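Side-chain contacts in sorbitol-6-phosphate dehydrogenase (Erwinia amylovora CFBP1430, PDB 5O3Z), which catalyses the NAD-dependent interconversion of sorbitol 6-phosphate and fructose 6-phosphate, as a member of the short-chain dehydrogenase/reductase family: residues V118-C123 with I140-S145; G167-L172 with V183-L188. All coordinates share one frame; numbering follows the deposited sequence.

Contact 1: V118-C123 with I140-S145; sequences VGYFLC and IIQINS
The side chain of Gln142 lies flat over one face of the Tyr120 ring, and this stack carries most of the contact between helix 118-123 and strand 140-145. Gln142 CG sits almost above the ring centre, 3.8 Å from the centroid and only 12° off the normal, which meets the geometry of a CH-pi contact. Beyond it Gln142 CD reaches Tyr120 CD2 at 3.6 Å, and behind it Gln142 CB lies 3.6 Å from Tyr120 CZ. The amide and ring planes differ by 12°, so the two groups are stacked. This fit depends on Tyr120 CG standing anti to its N (chi1 174°), which extends the ring from the helix across to the strand; the nearest CA atoms, those of Tyr120 and Gln142, remain 7.7 Å apart. In the Rossmann-type fold of the short-chain dehydrogenases, the contact seats helix 106-133 on an inner strand of the parallel sheet, between strands 88-91 and 182-188. Its looser part is at the ring edge, where Ile140 CG2 approaches Tyr120 CE1 at 3.8 Å, near the ring plane; Ile140 contributes 27 Å² against 52 Å² from Gln142. Neither part faces solvent, since all three residues are buried. The amide oxygen has two further partners: Asn144 ND2 donates to Gln142 OE1 at 2.9 Å, from above the carbonyl plane, and Ser185 OG also reaches it. Tyr120 OH probably hydrogen-bonds to Thr169 OG1. On another flank of the helix, Phe121 stacks on Phe109 of a second subunit.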
# COMPACT_ATOMS: atom_id res chain seq x y z
N VAL A 118 17.03 13.93 8.41
CA VAL A 118 17.09 15.32 8.78
C VAL A 118 17.76 16.18 7.64
O VAL A 118 17.35 17.31 7.37
CB VAL A 118 17.86 15.49 10.11
CG1 VAL A 118 18.27 16.92 10.35
CG2 VAL A 118 17.04 14.93 11.26
N GLY A 119 18.74 15.61 6.98
CA GLY A 119 19.35 16.27 5.83
C GLY A 119 18.34 16.55 4.76
O GLY A 119 18.36 17.61 4.15
N TYR A 120 17.40 15.61 4.59
CA TYR A 120 16.41 15.76 3.55
C TYR A 120 15.46 16.85 3.92
O TYR A 120 15.08 17.65 3.07
CB TYR A 120 15.75 14.41 3.22
CG TYR A 120 14.56 14.45 2.23
CD1 TYR A 120 14.53 15.32 1.14
CD2 TYR A 120 13.54 13.51 2.31
CE1 TYR A 120 13.46 15.34 0.24
CE2 TYR A 120 12.46 13.51 1.42
CZ TYR A 120 12.44 14.40 0.37
OH TYR A 120 11.43 14.42 -0.52
N PHE A 121 15.09 16.94 5.21
CA PHE A 121 14.22 17.99 5.72
C PHE A 121 14.98 19.36 5.57
O PHE A 121 14.46 20.29 5.02
CB PHE A 121 13.85 17.64 7.19
CG PHE A 121 13.40 18.78 8.01
CD1 PHE A 121 12.12 19.21 7.97
CD2 PHE A 121 14.32 19.46 8.82
CE1 PHE A 121 11.71 20.30 8.73
CE2 PHE A 121 13.94 20.52 9.58
CZ PHE A 121 12.62 20.95 9.56
N LEU A 122 16.23 19.44 6.01
CA LEU A 122 16.89 20.75 5.89
C LEU A 122 16.99 21.29 4.47
O LEU A 122 16.57 22.46 4.20
CB LEU A 122 18.20 20.76 6.57
CG LEU A 122 18.02 20.64 8.07
CD1 LEU A 122 19.36 20.19 8.60
CD2 LEU A 122 17.51 21.97 8.61
N CYS A 123 17.49 20.46 3.58
CA CYS A 123 17.57 20.76 2.14
C CYS A 123 16.26 21.09 1.50
O CYS A 123 16.18 22.06 0.75
CB CYS A 123 18.35 19.68 1.38
SG CYS A 123 20.07 19.65 2.01
N ILE A 140 11.43 18.46 -6.20
CA ILE A 140 12.28 17.94 -5.17
C ILE A 140 12.23 16.44 -5.37
O ILE A 140 11.12 15.86 -5.36
CB ILE A 140 11.81 18.31 -3.76
CG1 ILE A 140 11.87 19.83 -3.53
CG2 ILE A 140 12.62 17.56 -2.72
CD1 ILE A 140 11.20 20.31 -2.26
N ILE A 141 13.37 15.82 -5.55
CA ILE A 141 13.41 14.39 -5.72
C ILE A 141 14.36 13.81 -4.75
O ILE A 141 15.56 14.14 -4.80
CB ILE A 141 13.79 14.02 -7.16
CG1 ILE A 141 12.60 14.36 -8.09
CG2 ILE A 141 14.09 12.53 -7.28
CD1 ILE A 141 12.95 14.45 -9.55
N GLN A 142 13.89 12.88 -3.91
CA GLN A 142 14.77 12.13 -3.02
C GLN A 142 15.19 10.76 -3.53
O GLN A 142 14.37 9.95 -3.95
CB GLN A 142 14.03 11.87 -1.69
CG GLN A 142 14.93 11.40 -0.54
CD GLN A 142 14.23 10.47 0.49
OE1 GLN A 142 13.10 9.97 0.29
NE2 GLN A 142 14.96 10.15 1.58
N ILE A 143 16.45 10.43 -3.39
CA ILE A 143 16.92 9.05 -3.65
C ILE A 143 16.60 8.20 -2.41
O ILE A 143 17.05 8.51 -1.33
CB ILE A 143 18.40 9.02 -3.95
CG1 ILE A 143 18.76 9.98 -5.12
CG2 ILE A 143 18.84 7.62 -4.25
CD1 ILE A 143 17.78 9.91 -6.33
N ASN A 144 15.77 7.16 -2.58
CA ASN A 144 15.32 6.33 -1.50
C ASN A 144 15.66 4.91 -2.00
O ASN A 144 16.54 4.75 -2.89
CB ASN A 144 13.84 6.68 -1.20
CG ASN A 144 13.36 6.22 0.19
OD1 ASN A 144 13.50 5.04 0.57
ND2 ASN A 144 12.79 7.13 0.91
N SER A 145 14.94 3.92 -1.52
CA SER A 145 15.37 2.56 -1.53
C SER A 145 14.11 1.71 -1.48
O SER A 145 13.10 2.13 -0.92
CB SER A 145 16.22 2.26 -0.32
OG SER A 145 16.58 0.87 -0.20

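Contact 2: G167-L172 with V183-L188; sequences GLTQSL and VHSLML
Thr169 and Val183 are the residues of helix 167-172 and strand 183-188 whose CA atoms come closest, 5.9 Å apart. The two short segments run nearly antiparallel, at 162° between their directions and with axes 7.5 Å apart, as expected where the helix of a beta-alpha-beta crossover runs back along the face of the sheet; here that unit is strand 139-145, helix 156-176 and strand 182-188 of the Rossmann-type fold. Along Thr169, CB comes first and already lies 3.4 Å from Ser185 OG. From CB the two branches serve different partners. The methyl CG2, anti to the N of Thr169 (chi1 -77° for OG1), rests on the strand backbone, 3.7 Å from Val183 O and close to His184 CA. The hydroxyl branch turns instead to Ser185, where Thr169 OG1 and Ser185 OG are 2.5 Å apart, a doubtfully short distance. Further along the helix the side-chain contacts are apolar: Val183 CG1 packs 3.9 Å from Leu172 CB, while Val183 CG2 lies 4.0 Å from Leu172 CB. The same CG1 methyl meets the helix backbone, 3.8 Å from Thr169 O. The Leu172 and Val183 side chains cross at about a right angle. Val183 also meets Tyr120 of helix 106-133, and Gln170 and Ser171 hydrogen-bond to Gly151 and Ser152 of a second subunit. All five touching residues are buried. Because the amide oxygen of Gln142 can only accept, Ser185 OG probably donates to it, which would leave Ser185 able to accept from Thr169 OG1; where the Thr169 proton goes is not settled, since Gly165 O is a weak alternative acceptor.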
# COMPACT_ATOMS: atom_id res chain seq x y z
N GLY A 167 7.24 9.48 4.21
CA GLY A 167 6.38 10.38 5.00
C GLY A 167 6.68 11.86 4.80
O GLY A 167 5.78 12.68 4.61
N LEU A 168 7.98 12.19 4.85
CA LEU A 168 8.38 13.58 4.61
C LEU A 168 8.04 14.04 3.20
O LEU A 168 7.40 15.07 3.02
CB LEU A 168 9.86 13.78 4.91
CG LEU A 168 10.33 15.21 4.70
CD1 LEU A 168 9.52 16.22 5.49
CD2 LEU A 168 11.76 15.31 5.04
N THR A 169 8.33 13.18 2.20
CA THR A 169 7.90 13.42 0.81
C THR A 169 6.40 13.70 0.68
O THR A 169 6.03 14.61 -0.03
CB THR A 169 8.33 12.27 -0.15
OG1 THR A 169 9.71 12.33 -0.50
CG2 THR A 169 7.51 12.28 -1.40
N GLN A 170 5.50 12.98 1.37
CA GLN A 170 4.09 13.24 1.22
C GLN A 170 3.67 14.57 1.90
O GLN A 170 2.87 15.34 1.34
CB GLN A 170 3.24 12.04 1.74
CG GLN A 170 3.50 10.77 0.98
CD GLN A 170 2.61 9.62 1.46
OE1 GLN A 170 1.65 9.84 2.15
NE2 GLN A 170 2.96 8.42 1.07
N SER A 171 4.13 14.81 3.13
CA SER A 171 3.85 16.05 3.81
C SER A 171 4.41 17.25 2.98
O SER A 171 3.72 18.26 2.85
CB SER A 171 4.50 16.12 5.20
OG SER A 171 3.74 15.40 6.14
N LEU A 172 5.67 17.15 2.54
CA LEU A 172 6.24 18.21 1.64
C LEU A 172 5.34 18.51 0.44
O LEU A 172 5.06 19.68 0.11
CB LEU A 172 7.60 17.80 1.09
CG LEU A 172 8.75 17.74 2.11
CD1 LEU A 172 10.06 17.27 1.59
CD2 LEU A 172 8.91 19.09 2.76
N VAL A 183 7.10 16.79 -5.34
CA VAL A 183 8.05 16.11 -4.46
C VAL A 183 7.80 14.61 -4.61
O VAL A 183 6.63 14.18 -4.46
CB VAL A 183 7.77 16.48 -3.01
CG1 VAL A 183 8.92 15.98 -2.07
CG2 VAL A 183 7.52 17.98 -2.86
N HIS A 184 8.85 13.87 -4.89
CA HIS A 184 8.87 12.41 -5.05
C HIS A 184 10.02 11.76 -4.39
O HIS A 184 11.08 12.38 -4.22
CB HIS A 184 8.95 12.02 -6.52
CG HIS A 184 7.84 12.57 -7.34
ND1 HIS A 184 6.54 12.10 -7.21
CD2 HIS A 184 7.81 13.58 -8.26
CE1 HIS A 184 5.75 12.83 -7.99
NE2 HIS A 184 6.49 13.73 -8.65
N SER A 185 9.83 10.48 -4.02
CA SER A 185 10.89 9.65 -3.55
C SER A 185 11.04 8.52 -4.55
O SER A 185 10.03 7.90 -5.00
CB SER A 185 10.56 9.14 -2.13
OG SER A 185 10.77 10.15 -1.14
N LEU A 186 12.29 8.23 -4.91
CA LEU A 186 12.57 7.18 -5.87
C LEU A 186 13.03 5.97 -5.15
O LEU A 186 14.06 6.02 -4.49
CB LEU A 186 13.67 7.60 -6.89
CG LEU A 186 13.45 8.80 -7.78
CD1 LEU A 186 14.48 8.83 -8.94
CD2 LEU A 186 11.99 8.84 -8.30
N MET A 187 12.28 4.87 -5.26
CA MET A 187 12.59 3.72 -4.48
C MET A 187 13.46 2.79 -5.26
O MET A 187 13.01 1.90 -5.97
CB MET A 187 11.27 3.08 -3.92
CG MET A 187 10.16 4.09 -3.64
SD MET A 187 10.58 5.31 -2.36
CE MET A 187 10.61 4.27 -0.87
N LEU A 188 14.76 2.92 -5.12
CA LEU A 188 15.68 2.11 -5.94
C LEU A 188 15.82 0.71 -5.51
O LEU A 188 15.80 0.41 -4.31
CB LEU A 188 17.09 2.73 -5.93
CG LEU A 188 17.11 4.21 -6.35
CD1 LEU A 188 18.54 4.66 -6.46
CD2 LEU A 188 16.32 4.60 -7.58

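How the contacts relate
From the N terminus, helix 106-133 comes first, and contact 1 folds it back onto strand 139-145. The chain then passes into helix 156-176, which contact 2 joins in the same way to strand 182-188. Sixteen residues separate the segments of contact 1 and ten those of contact 2, in each case mainly the rest of the helix and a short connection. The loops lie in series, neither nested nor crossed. In space the contacts adjoin, with centres 8 Å apart, because the two strands are neighbours in the parallel sheet; between them Met187 CE packs 3.3 Å from Asn144 OD1. Both helices also touch the second subunit of the four-chain assembly.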